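Local coordinates for protein extracellular ligand-binding receptor (Verminephrobacter eiseniae, PDB 4M88) that probably binds an amino acid outside the cytoplasm and hands it to an ABC transporter, as a solute-binding protein of the leucine-binding family, at residues 56-59 with 60-64; 294-297 with 298-302. All blocks are in the same frame, centred on the assembly; numbering follows the deposited sequence.

Contact 1 of 2, residues 56-59 with 60-64; sequences SGEG and FAEQF
Ser56 and Phe60 meet in a helix-start contact, an N-cap followed by the first i to i+4 turns of helix 57-68, which comes after strand 45-52 at the edge of the five-stranded parallel sheet. Two parts of Ser56 serve the helix end. Its OG takes the N-H of Gly59 at 2.9 Å, a capping bond, while its carbonyl O receives Phe60 N at 3.1 Å. The same hydroxyl is bonded to Asp53 O in the preceding loop. Ala61 N then meets Gly57 O in an almost straight bond of 2.9 Å (174° at the hydrogen).

The outer flank carries two acids. Glu58 and Glu62 cross at about a right angle, their carboxylate planes 52° apart, and Glu58 OE1 comes to 3.3 Å from Glu62 OE2. The approach is between like charges, yet each carboxylate has an arginine on its other oxygen: Arg86 at Glu58 OE2 and Arg54 at Glu62 OE1. Glu62 CG also rests 3.1 Å from Glu58 O. On the inner side, Phe60 holds CG anti to its backbone N (chi1 -169°), which carries the ring off toward Ala83 and Met87 of helix 81-89. The two arginines probably offset the repulsion between the acids, and negative charge in the first turns of a helix is likely to be favoured by the positive, N-terminal end of the helix dipole.

Contact 2 of 2, residues 294-297 with 298-302; sequences SART and VGEAL
Gly299, Glu300 and Ala301 donate their backbone N-H groups to the carbonyls of Ala295, Arg296 and Thr297, a regular alpha-helical i to i+4 run in which Glu300 N to Arg296 O is the shortest bond, at 2.7 Å. The same pair is joined again through its side chains. Arg296 and Glu300 lie alongside each other and point the same way, and Arg296 NE donates to Glu300 OE2 at 3.0 Å (161° at the hydrogen), a salt bridge one helical turn long. The carboxylate oxygen offers its anti lone pair and sits at the guanidinium edge, near its plane, although the two flat groups are turned 41° apart. Arg296 reaches this place with an extended chain, CG anti to the backbone N, whereas a bend at chi2 (-65°) carries the Glu300 carboxylate over to Arg296 NE. Below the charges, Glu300 CG lies 3.9 Å from Arg296 CG, an aliphatic contact.

Helix 286-303 belongs to the lobe built on the five-stranded parallel sheet of this periplasmic-binding-protein fold. Val298 packs on Ala74 and Ile76 of strand 74-76, and Ala301 on Leu315 and Leu319 of helix 312-321. Arg296 NH1 forms a further salt bridge with Glu269. With an alanine here in place of the arginine, both Glu300 and Glu269 would probably lose their shared cation, and the Glu300 carboxylate would be free to turn. Thr297, on another side of the helix, directs OG1 back to Leu293 O.

From the N terminus the chain first lays down strand 4-11 and helix 18-37, then strand 45-52, and contact 1 starts the helix that follows. More than two hundred residues later, after the strands 143-149 to 250-254 of the second sheet, contact 2 lies in helix 286-303. Each contact spans one continuous run and closes no long loop; the two stand in series, neither nested nor crossed, with centres about 25 Å apart and nearest atoms about 14 Å apart. Contact 1 ties its helix to helix 81-89, whereas contact 2 brings a late helix back against strand 74-76 and helix 18-37, joining early and late parts of the chain in one lobe.

Contact 1 of 2, residues 56-59 with 60-64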
ATOM      1  N   SER A  56       9.200 -11.816  -7.105  1.00 18.54           N
ATOM      2  CA  SER A  56       9.727 -12.996  -6.422  1.00 23.60           C
ATOM      3  C   SER A  56      10.736 -12.610  -5.346  1.00 22.44           C
ATOM      4  O   SER A  56      11.411 -11.582  -5.447  1.00 19.30           O
ATOM      5  CB  SER A  56      10.401 -13.939  -7.417  1.00 28.83           C
ATOM      6  OG  SER A  56      11.508 -13.306  -8.022  1.00 30.99           O
ATOM      7  N   GLY A  57      10.846 -13.439  -4.317  1.00 18.09           N
ATOM      8  CA  GLY A  57      11.865 -13.225  -3.305  1.00 18.89           C
ATOM      9  C   GLY A  57      13.244 -13.379  -3.916  1.00 19.69           C
ATOM     10  O   GLY A  57      14.166 -12.604  -3.607  1.00 19.99           O
ATOM     11  N   GLU A  58      13.388 -14.369  -4.802  1.00 19.08           N
ATOM     12  CA  GLU A  58      14.666 -14.619  -5.463  1.00 25.94           C
ATOM     13  C   GLU A  58      15.114 -13.405  -6.252  1.00 23.39           C
ATOM     14  O   GLU A  58      16.282 -13.027  -6.211  1.00 26.98           O
ATOM     15  CB  GLU A  58      14.577 -15.825  -6.395  1.00 29.91           C
ATOM     16  CG  GLU A  58      15.346 -17.032  -5.904  1.00 46.17           C
ATOM     17  CD  GLU A  58      16.784 -16.713  -5.533  1.00 55.02           C
ATOM     18  OE1 GLU A  58      17.440 -15.911  -6.237  1.00 58.75           O
ATOM     19  OE2 GLU A  58      17.257 -17.277  -4.525  1.00 57.77           O
ATOM     20  N   GLY A  59      14.169 -12.784  -6.954  1.00 22.68           N
ATOM     21  CA  GLY A  59      14.477 -11.613  -7.751  1.00 24.94           C
ATOM     22  C   GLY A  59      14.896 -10.458  -6.867  1.00 19.84           C
ATOM     23  O   GLY A  59      15.798  -9.692  -7.217  1.00 18.95           O
ATOM     24  N   PHE A  60      14.249 -10.326  -5.714  1.00 17.00           N
ATOM     25  CA  PHE A  60      14.621  -9.254  -4.798  1.00 19.21           C
ATOM     26  C   PHE A  60      16.023  -9.474  -4.246  1.00 21.14           C
ATOM     27  O   PHE A  60      16.841  -8.551  -4.225  1.00 20.17           O
ATOM     28  CB  PHE A  60      13.641  -9.125  -3.643  1.00 15.66           C
ATOM     29  CG  PHE A  60      13.850  -7.882  -2.835  1.00 16.45           C
ATOM     30  CD1 PHE A  60      13.245  -6.698  -3.210  1.00 13.87           C
ATOM     31  CD2 PHE A  60      14.685  -7.887  -1.726  1.00 20.63           C
ATOM     32  CE1 PHE A  60      13.437  -5.530  -2.474  1.00 22.25           C
ATOM     33  CE2 PHE A  60      14.893  -6.727  -0.988  1.00 17.12           C
ATOM     34  CZ  PHE A  60      14.265  -5.548  -1.361  1.00 21.28           C
ATOM     35  N   ALA A  61      16.283 -10.694  -3.783  1.00 19.32           N
ATOM     36  CA  ALA A  61      17.603 -11.071  -3.275  1.00 19.07           C
ATOM     37  C   ALA A  61      18.702 -10.772  -4.285  1.00 22.16           C
ATOM     38  O   ALA A  61      19.782 -10.298  -3.922  1.00 20.80           O
ATOM     39  CB  ALA A  61      17.623 -12.543  -2.900  1.00 21.19           C
ATOM     40  N   GLU A  62      18.434 -11.071  -5.555  1.00 20.13           N
ATOM     41  CA  GLU A  62      19.384 -10.785  -6.629  1.00 23.66           C
ATOM     42  C   GLU A  62      19.622  -9.291  -6.840  1.00 18.57           C
ATOM     43  O   GLU A  62      20.754  -8.854  -7.048  1.00 18.80           O
ATOM     44  CB  GLU A  62      18.894 -11.402  -7.942  1.00 24.84           C
ATOM     45  CG  GLU A  62      18.881 -12.916  -7.949  1.00 36.46           C
ATOM     46  CD  GLU A  62      18.268 -13.483  -9.219  1.00 50.21           C
ATOM     47  OE1 GLU A  62      18.006 -12.694 -10.156  1.00 56.45           O
ATOM     48  OE2 GLU A  62      18.049 -14.714  -9.276  1.00 50.05           O
ATOM     49  N   GLN A  63      18.555  -8.502  -6.808  1.00 17.73           N
ATOM     50  CA  GLN A  63      18.677  -7.071  -7.103  1.00 17.14           C
ATOM     51  C   GLN A  63      19.224  -6.222  -5.961  1.00 16.28           C
ATOM     52  O   GLN A  63      19.808  -5.167  -6.202  1.00 19.52           O
ATOM     53  CB  GLN A  63      17.333  -6.498  -7.560  1.00 18.88           C
ATOM     54  CG  GLN A  63      16.853  -7.076  -8.891  1.00 19.26           C
ATOM     55  CD  GLN A  63      17.913  -6.992  -9.965  1.00 32.81           C
ATOM     56  OE1 GLN A  63      18.627  -5.991 -10.082  1.00 28.36           O
ATOM     57  NE2 GLN A  63      18.049  -8.057 -10.741  1.00 43.22           N
ATOM     58  N   PHE A  64      19.025  -6.662  -4.726  1.00 15.87           N
ATOM     59  CA  PHE A  64      19.408  -5.846  -3.584  1.00 15.16           C
ATOM     60  C   PHE A  64      20.886  -5.433  -3.584  1.00 15.42           C
ATOM     61  O   PHE A  64      21.174  -4.240  -3.492  1.00 14.96           O
ATOM     62  CB  PHE A  64      18.998  -6.499  -2.254  1.00 16.79           C
ATOM     63  CG  PHE A  64      19.273  -5.643  -1.045  1.00 17.79           C
ATOM     64  CD1 PHE A  64      18.351  -4.701  -0.621  1.00 16.38           C
ATOM     65  CD2 PHE A  64      20.458  -5.793  -0.324  1.00 14.59           C
ATOM     66  CE1 PHE A  64      18.601  -3.910   0.502  1.00 16.39           C
ATOM     67  CE2 PHE A  64      20.715  -5.022   0.796  1.00 18.63           C
ATOM     68  CZ  PHE A  64      19.787  -4.069   1.212  1.00 18.00           C
TER

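Contact 2 of 2, residues 294-297 with 298-302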
ATOM      1  N   SER A 294       5.830   8.519  -0.642  1.00 10.99           N
ATOM      2  CA  SER A 294       6.974   7.785  -0.125  1.00 11.09           C
ATOM      3  C   SER A 294       8.241   8.546  -0.486  1.00 14.12           C
ATOM      4  O   SER A 294       9.124   8.738   0.355  1.00 14.57           O
ATOM      5  CB  SER A 294       7.006   6.356  -0.661  1.00 15.40           C
ATOM      6  OG  SER A 294       5.887   5.625  -0.194  1.00 18.60           O
ATOM      7  N   ALA A 295       8.320   8.990  -1.732  1.00 11.29           N
ATOM      8  CA  ALA A 295       9.459   9.775  -2.194  1.00 12.13           C
ATOM      9  C   ALA A 295       9.487  11.136  -1.505  1.00 11.31           C
ATOM     10  O   ALA A 295      10.548  11.612  -1.100  1.00 11.04           O
ATOM     11  CB  ALA A 295       9.426   9.931  -3.716  1.00 11.75           C
ATOM     12  N   ARG A 296       8.329  11.771  -1.359  1.00 10.46           N
ATOM     13  CA  ARG A 296       8.296  13.081  -0.731  1.00 11.31           C
ATOM     14  C   ARG A 296       8.711  13.046   0.746  1.00 13.65           C
ATOM     15  O   ARG A 296       9.278  14.003   1.264  1.00 12.99           O
ATOM     16  CB  ARG A 296       6.921  13.725  -0.874  1.00  9.89           C
ATOM     17  CG  ARG A 296       6.891  15.137  -0.327  1.00 15.40           C
ATOM     18  CD  ARG A 296       5.727  15.935  -0.880  1.00 16.56           C
ATOM     19  NE  ARG A 296       5.635  17.226  -0.215  1.00 18.55           N
ATOM     20  CZ  ARG A 296       4.650  18.093  -0.415  1.00 21.46           C
ATOM     21  NH1 ARG A 296       3.680  17.796  -1.276  1.00 18.40           N
ATOM     22  NH2 ARG A 296       4.638  19.244   0.252  1.00 22.97           N
ATOM     23  N   THR A 297       8.433  11.936   1.421  1.00 11.37           N
ATOM     24  CA  THR A 297       8.889  11.751   2.803  1.00 12.94           C
ATOM     25  C   THR A 297      10.409  11.843   2.882  1.00 10.93           C
ATOM     26  O   THR A 297      10.956  12.517   3.764  1.00 12.69           O
ATOM     27  CB  THR A 297       8.442  10.386   3.316  1.00 12.47           C
ATOM     28  OG1 THR A 297       7.018  10.392   3.402  1.00 13.19           O
ATOM     29  CG2 THR A 297       9.030  10.092   4.688  1.00 15.82           C
ATOM     30  N   VAL A 298      11.086  11.180   1.954  1.00 11.14           N
ATOM     31  CA  VAL A 298      12.535  11.275   1.888  1.00 12.38           C
ATOM     32  C   VAL A 298      12.973  12.712   1.626  1.00 15.37           C
ATOM     33  O   VAL A 298      13.878  13.217   2.288  1.00 13.98           O
ATOM     34  CB  VAL A 298      13.117  10.348   0.821  1.00 10.90           C
ATOM     35  CG1 VAL A 298      14.593  10.637   0.634  1.00 11.16           C
ATOM     36  CG2 VAL A 298      12.905   8.889   1.215  1.00 15.07           C
ATOM     37  N   GLY A 299      12.314  13.366   0.675  1.00 15.59           N
ATOM     38  CA  GLY A 299      12.614  14.750   0.344  1.00 15.33           C
ATOM     39  C   GLY A 299      12.426  15.681   1.523  1.00 15.47           C
ATOM     40  O   GLY A 299      13.285  16.521   1.815  1.00 16.07           O
ATOM     41  N   GLU A 300      11.299  15.554   2.215  1.00 12.81           N
ATOM     42  CA  GLU A 300      11.044  16.439   3.350  1.00 14.46           C
ATOM     43  C   GLU A 300      12.026  16.198   4.496  1.00 17.28           C
ATOM     44  O   GLU A 300      12.441  17.140   5.170  1.00 17.40           O
ATOM     45  CB  GLU A 300       9.593  16.342   3.836  1.00 20.62           C
ATOM     46  CG  GLU A 300       8.535  16.713   2.782  1.00 23.41           C
ATOM     47  CD  GLU A 300       8.570  18.176   2.341  1.00 37.56           C
ATOM     48  OE1 GLU A 300       9.219  19.010   3.015  1.00 38.34           O
ATOM     49  OE2 GLU A 300       7.927  18.496   1.313  1.00 38.41           O
ATOM     50  N   ALA A 301      12.416  14.946   4.717  1.00 14.31           N
ATOM     51  CA  ALA A 301      13.418  14.673   5.743  1.00 13.81           C
ATOM     52  C   ALA A 301      14.756  15.302   5.363  1.00 15.38           C
ATOM     53  O   ALA A 301      15.425  15.897   6.201  1.00 18.92           O
ATOM     54  CB  ALA A 301      13.585  13.167   5.951  1.00 12.36           C
ATOM     55  N   LEU A 302      15.167  15.144   4.108  1.00 11.35           N
ATOM     56  CA  LEU A 302      16.469  15.678   3.705  1.00 15.48           C
ATOM     57  C   LEU A 302      16.529  17.209   3.749  1.00 17.44           C
ATOM     58  O   LEU A 302      17.602  17.779   3.940  1.00 17.52           O
ATOM     59  CB  LEU A 302      16.881  15.156   2.324  1.00 14.38           C
ATOM     60  CG  LEU A 302      17.161  13.653   2.207  1.00 15.50           C
ATOM     61  CD1 LEU A 302      17.521  13.310   0.771  1.00 17.08           C
ATOM     62  CD2 LEU A 302      18.267  13.178   3.168  1.00 17.35           C
TER